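Local coordinates for cell shape-determining protein MreC (Streptococcus pneumoniae, PDB 2QF4) that helps form and maintain cell shape, probably as part of the elongasome that synthesizes peripheral peptidoglycan, at residues M39-V51 / V61-I73. Sequence-based numbering, arbitrary orientation.
Sequences MLAIANGGLIGSV and VNLLTNTENADKI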
loop_
_atom_site.group_PDB
_atom_site.type_symbol
_atom_site.label_atom_id
_atom_site.label_comp_id
_atom_site.label_asym_id
_atom_site.label_seq_id
_atom_site.Cartn_x
_atom_site.Cartn_y
_atom_site.Cartn_z
ATOM N N MET A 39 7.090 -7.927 -0.884
ATOM C CA MET A 39 7.445 -6.601 -1.284
ATOM C C MET A 39 6.266 -5.731 -1.640
ATOM O O MET A 39 5.272 -6.161 -2.228
ATOM C CB MET A 39 8.459 -6.621 -2.438
ATOM C CG MET A 39 9.833 -7.127 -2.020
ATOM S SD MET A 39 10.947 -7.188 -3.415
ATOM C CE MET A 39 12.534 -7.248 -2.510
ATOM N N LEU A 40 6.436 -4.478 -1.274
ATOM C CA LEU A 40 5.573 -3.377 -1.687
ATOM C C LEU A 40 6.237 -2.651 -2.834
ATOM O O LEU A 40 7.397 -2.886 -3.134
ATOM C CB LEU A 40 5.247 -2.466 -0.504
ATOM C CG LEU A 40 4.340 -3.110 0.567
ATOM C CD1 LEU A 40 4.153 -2.160 1.737
ATOM C CD2 LEU A 40 2.964 -3.444 -0.043
ATOM N N ALA A 41 5.475 -1.807 -3.515
ATOM C CA ALA A 41 5.916 -1.119 -4.711
ATOM C C ALA A 41 5.687 0.378 -4.563
ATOM O O ALA A 41 4.604 0.818 -4.147
ATOM C CB ALA A 41 5.132 -1.655 -5.922
ATOM N N ILE A 42 6.725 1.152 -4.881
ATOM C CA ILE A 42 6.745 2.602 -4.734
ATOM C C ILE A 42 7.080 3.323 -6.041
ATOM O O ILE A 42 7.818 2.833 -6.909
ATOM C CB ILE A 42 7.706 3.017 -3.573
ATOM C CG1 ILE A 42 9.156 3.002 -3.902
ATOM C CG2 ILE A 42 7.467 2.145 -2.350
ATOM C CD1 ILE A 42 9.992 3.782 -2.874
ATOM N N ALA A 43 6.537 4.517 -6.155
ATOM C CA ALA A 43 6.868 5.453 -7.219
ATOM C C ALA A 43 6.694 6.808 -6.657
ATOM O O ALA A 43 5.799 7.058 -5.872
ATOM C CB ALA A 43 5.933 5.283 -8.419
ATOM N N ASN A 44 7.523 7.744 -7.116
ATOM C CA ASN A 44 7.357 9.139 -6.721
ATOM C C ASN A 44 7.341 9.280 -5.177
ATOM O O ASN A 44 6.626 10.145 -4.650
ATOM C CB ASN A 44 6.045 9.692 -7.353
ATOM C CG ASN A 44 6.066 9.749 -8.911
ATOM O OD1 ASN A 44 7.097 10.009 -9.519
ATOM N ND2 ASN A 44 4.894 9.551 -9.537
ATOM N N GLY A 45 8.127 8.472 -4.470
ATOM C CA GLY A 45 8.209 8.546 -3.004
ATOM C C GLY A 45 7.106 7.879 -2.194
ATOM O O GLY A 45 7.196 7.820 -0.947
ATOM N N GLY A 46 6.083 7.351 -2.859
ATOM C CA GLY A 46 4.950 6.829 -2.139
ATOM C C GLY A 46 4.509 5.456 -2.596
ATOM O O GLY A 46 4.880 4.947 -3.671
ATOM N N LEU A 47 3.660 4.845 -1.774
ATOM C CA LEU A 47 3.141 3.510 -2.086
ATOM C C LEU A 47 2.204 3.543 -3.282
ATOM O O LEU A 47 1.278 4.335 -3.341
ATOM C CB LEU A 47 2.360 2.976 -0.890
ATOM C CG LEU A 47 1.970 1.490 -0.981
ATOM C CD1 LEU A 47 3.227 0.589 -0.985
ATOM C CD2 LEU A 47 1.001 1.123 0.142
ATOM N N ILE A 48 2.459 2.645 -4.235
ATOM C CA ILE A 48 1.565 2.504 -5.400
ATOM C C ILE A 48 0.969 1.124 -5.564
ATOM O O ILE A 48 0.037 0.976 -6.323
ATOM C CB ILE A 48 2.220 3.030 -6.701
ATOM C CG1 ILE A 48 3.476 2.250 -7.108
ATOM C CG2 ILE A 48 2.529 4.532 -6.558
ATOM C CD1 ILE A 48 3.187 0.931 -7.795
ATOM N N GLY A 49 1.421 0.135 -4.816
ATOM C CA GLY A 49 0.892 -1.196 -4.948
ATOM C C GLY A 49 1.656 -2.212 -4.131
ATOM O O GLY A 49 2.532 -1.867 -3.361
ATOM N N SER A 50 1.295 -3.470 -4.355
ATOM C CA SER A 50 1.870 -4.628 -3.652
ATOM C C SER A 50 2.210 -5.685 -4.680
ATOM O O SER A 50 1.529 -5.795 -5.695
ATOM C CB SER A 50 0.896 -5.170 -2.603
ATOM O OG SER A 50 -0.373 -5.405 -3.183
ATOM N N VAL A 51 3.268 -6.451 -4.431
ATOM C CA VAL A 51 3.601 -7.541 -5.340
ATOM C C VAL A 51 2.516 -8.593 -5.252
ATOM O O VAL A 51 2.179 -9.049 -4.151
ATOM C CB VAL A 51 4.999 -8.145 -5.024
ATOM C CG1 VAL A 51 5.226 -9.460 -5.747
ATOM C CG2 VAL A 51 6.107 -7.136 -5.334
ATOM N N VAL A 61 2.588 -6.293 -10.112
ATOM C CA VAL A 61 2.251 -5.391 -9.024
ATOM C C VAL A 61 0.765 -5.053 -9.106
ATOM O O VAL A 61 0.287 -4.599 -10.145
ATOM C CB VAL A 61 3.072 -4.098 -9.100
ATOM C CG1 VAL A 61 2.581 -3.039 -8.082
ATOM C CG2 VAL A 61 4.551 -4.404 -8.906
ATOM N N ASN A 62 0.032 -5.305 -8.020
ATOM C CA ASN A 62 -1.369 -4.953 -7.889
ATOM C C ASN A 62 -1.481 -3.541 -7.383
ATOM O O ASN A 62 -0.950 -3.217 -6.312
ATOM C CB ASN A 62 -2.040 -5.890 -6.922
ATOM C CG ASN A 62 -3.523 -5.761 -6.973
ATOM O OD1 ASN A 62 -4.147 -5.433 -5.982
ATOM N ND2 ASN A 62 -4.092 -5.952 -8.141
ATOM N N LEU A 63 -2.134 -2.687 -8.155
ATOM C CA LEU A 63 -2.166 -1.286 -7.791
ATOM C C LEU A 63 -3.166 -1.011 -6.653
ATOM O O LEU A 63 -4.157 -1.702 -6.471
ATOM C CB LEU A 63 -2.464 -0.401 -9.019
ATOM C CG LEU A 63 -1.381 -0.461 -10.123
ATOM C CD1 LEU A 63 -1.816 0.397 -11.322
ATOM C CD2 LEU A 63 -0.038 0.056 -9.626
ATOM N N LEU A 64 -2.952 0.101 -5.976
ATOM C CA LEU A 64 -3.833 0.503 -4.876
ATOM C C LEU A 64 -5.186 1.032 -5.308
ATOM O O LEU A 64 -6.069 1.211 -4.474
ATOM C CB LEU A 64 -3.163 1.599 -4.036
ATOM C CG LEU A 64 -1.908 1.221 -3.252
ATOM C CD1 LEU A 64 -1.509 2.431 -2.380
ATOM C CD2 LEU A 64 -2.086 -0.035 -2.401
ATOM N N THR A 65 -5.362 1.306 -6.588
ATOM C CA THR A 65 -6.612 1.867 -7.106
ATOM C C THR A 65 -7.654 0.811 -7.494
ATOM O O THR A 65 -8.696 1.169 -8.003
ATOM C CB THR A 65 -6.285 2.784 -8.274
ATOM O OG1 THR A 65 -5.455 2.067 -9.200
ATOM C CG2 THR A 65 -5.549 4.043 -7.787
ATOM N N ASN A 66 -7.395 -0.465 -7.191
ATOM C CA ASN A 66 -8.397 -1.501 -7.395
ATOM C C ASN A 66 -9.567 -1.375 -6.441
ATOM O O ASN A 66 -9.407 -1.122 -5.255
ATOM C CB ASN A 66 -7.766 -2.866 -7.312
ATOM C CG ASN A 66 -6.999 -3.164 -8.542
ATOM O OD1 ASN A 66 -7.593 -3.351 -9.617
ATOM N ND2 ASN A 66 -5.686 -3.186 -8.441
ATOM N N THR A 67 -10.761 -1.553 -6.975
ATOM C CA THR A 67 -11.993 -1.417 -6.204
ATOM C C THR A 67 -11.966 -2.255 -4.933
ATOM O O THR A 67 -12.226 -1.744 -3.846
ATOM C CB THR A 67 -13.204 -1.801 -7.067
ATOM O OG1 THR A 67 -13.195 -0.972 -8.230
ATOM C CG2 THR A 67 -14.503 -1.643 -6.266
ATOM N N GLU A 68 -11.656 -3.539 -5.081
ATOM C CA GLU A 68 -11.514 -4.445 -3.970
ATOM C C GLU A 68 -10.065 -4.894 -3.885
ATOM O O GLU A 68 -9.439 -5.146 -4.905
ATOM C CB GLU A 68 -12.393 -5.684 -4.182
ATOM C CG GLU A 68 -13.860 -5.409 -4.138
ATOM C CD GLU A 68 -14.395 -5.234 -2.744
ATOM O OE1 GLU A 68 -13.684 -5.336 -1.736
ATOM O OE2 GLU A 68 -15.619 -5.042 -2.647
ATOM N N ASN A 69 -9.548 -4.969 -2.667
ATOM C CA ASN A 69 -8.151 -5.304 -2.417
ATOM C C ASN A 69 -8.094 -6.399 -1.359
ATOM O O ASN A 69 -8.425 -6.142 -0.207
ATOM C CB ASN A 69 -7.370 -4.074 -1.978
ATOM C CG ASN A 69 -5.877 -4.271 -2.142
ATOM O OD1 ASN A 69 -5.302 -5.194 -1.568
ATOM N ND2 ASN A 69 -5.248 -3.422 -2.945
ATOM N N ALA A 70 -7.620 -7.575 -1.734
ATOM C CA ALA A 70 -7.543 -8.723 -0.836
ATOM C C ALA A 70 -6.186 -8.859 -0.152
ATOM O O ALA A 70 -5.992 -9.849 0.576
ATOM C CB ALA A 70 -7.866 -9.987 -1.614
ATOM N N ASP A 71 -5.255 -7.920 -0.364
ATOM C CA ASP A 71 -3.871 -8.156 0.042
ATOM C C ASP A 71 -3.571 -7.817 1.494
ATOM O O ASP A 71 -2.465 -8.096 1.958
ATOM C CB ASP A 71 -2.952 -7.430 -0.905
ATOM C CG ASP A 71 -3.104 -7.932 -2.329
ATOM O OD1 ASP A 71 -3.449 -9.114 -2.511
ATOM O OD2 ASP A 71 -2.945 -7.124 -3.262
ATOM N N LYS A 72 -4.523 -7.252 2.227
ATOM C CA LYS A 72 -4.360 -7.037 3.682
ATOM C C LYS A 72 -3.075 -6.268 3.956
ATOM O O LYS A 72 -2.330 -6.582 4.887
ATOM C CB LYS A 72 -4.392 -8.372 4.448
ATOM C CG LYS A 72 -5.713 -9.131 4.258
ATOM C CD LYS A 72 -5.805 -10.358 5.161
ATOM C CE LYS A 72 -7.074 -11.217 4.904
ATOM N NZ LYS A 72 -6.829 -12.160 3.744
ATOM N N ILE A 73 -2.868 -5.196 3.194
ATOM C CA ILE A 73 -1.716 -4.352 3.372
ATOM C C ILE A 73 -1.894 -3.528 4.642
ATOM O O ILE A 73 -2.845 -2.756 4.769
ATOM C CB ILE A 73 -1.483 -3.405 2.181
ATOM C CG1 ILE A 73 -1.241 -4.194 0.888
ATOM C CG2 ILE A 73 -0.287 -2.473 2.462
ATOM C CD1 ILE A 73 -1.474 -3.319 -0.376
HETATM O O HOH W 1 -2.442 -3.557 -3.823
HETATM O O HOH W 2 -0.365 -8.150 -3.755
#
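Ser50 and Asn62 form an antiparallel hydrogen-bonded pair: Asn62 N reaches Ser50 O at 2.8 Å, and Ser50 N returns a bond to Asn62 O at 3.0 Å. A third bond, from Leu64 N to Ile48 O (3.1 Å), carries the pairing past the end of strand 59-63; its donor stands 40° above the carbonyl plane, consistent with the type I turn from Leu63 to Asn66, in which Asn66 ND2 bonds to Leu63 O. Between these bonds Gly49 CA lies only 3.1 Å from Asn62 O, with Val61 CG1 also near that CA. Val61 CG1, anti to its own backbone N (chi1 171°), meets Ala41 CB at 3.6 Å, while Ile48 CD1 touches both CG1 of Val61 and CD2 of Leu63.

Strands 46-54 and 59-63 make a hairpin within one of the two antiparallel barrels of this periplasmic domain, an arrangement matching its α-lytic protease fold. A classic beta bulge, with Ile48 and Gly49 both facing Ala41, adds a residue and offsets the pairing to strand 40-43 there.

The side chains of Leu64 and Leu47 cross at about a right angle, with CD1 of Leu64 3.8 Å from CD2 of Leu47; both leucines also touch the second barrel, Leu64 at Ile88 and Leu47 at Ile128 and Val130. On the Ser50 side, two waters bridge the polar groups. One links Ser50 OG to Asn62 O and Asn69 ND2; the other joins OG to Val51 O and, weakly, Asp71 OD2. Further out, Asp71 is positioned by an Asx turn, its N bonded to Asn69 OD1 in the carbonyl plane (3.0 Å).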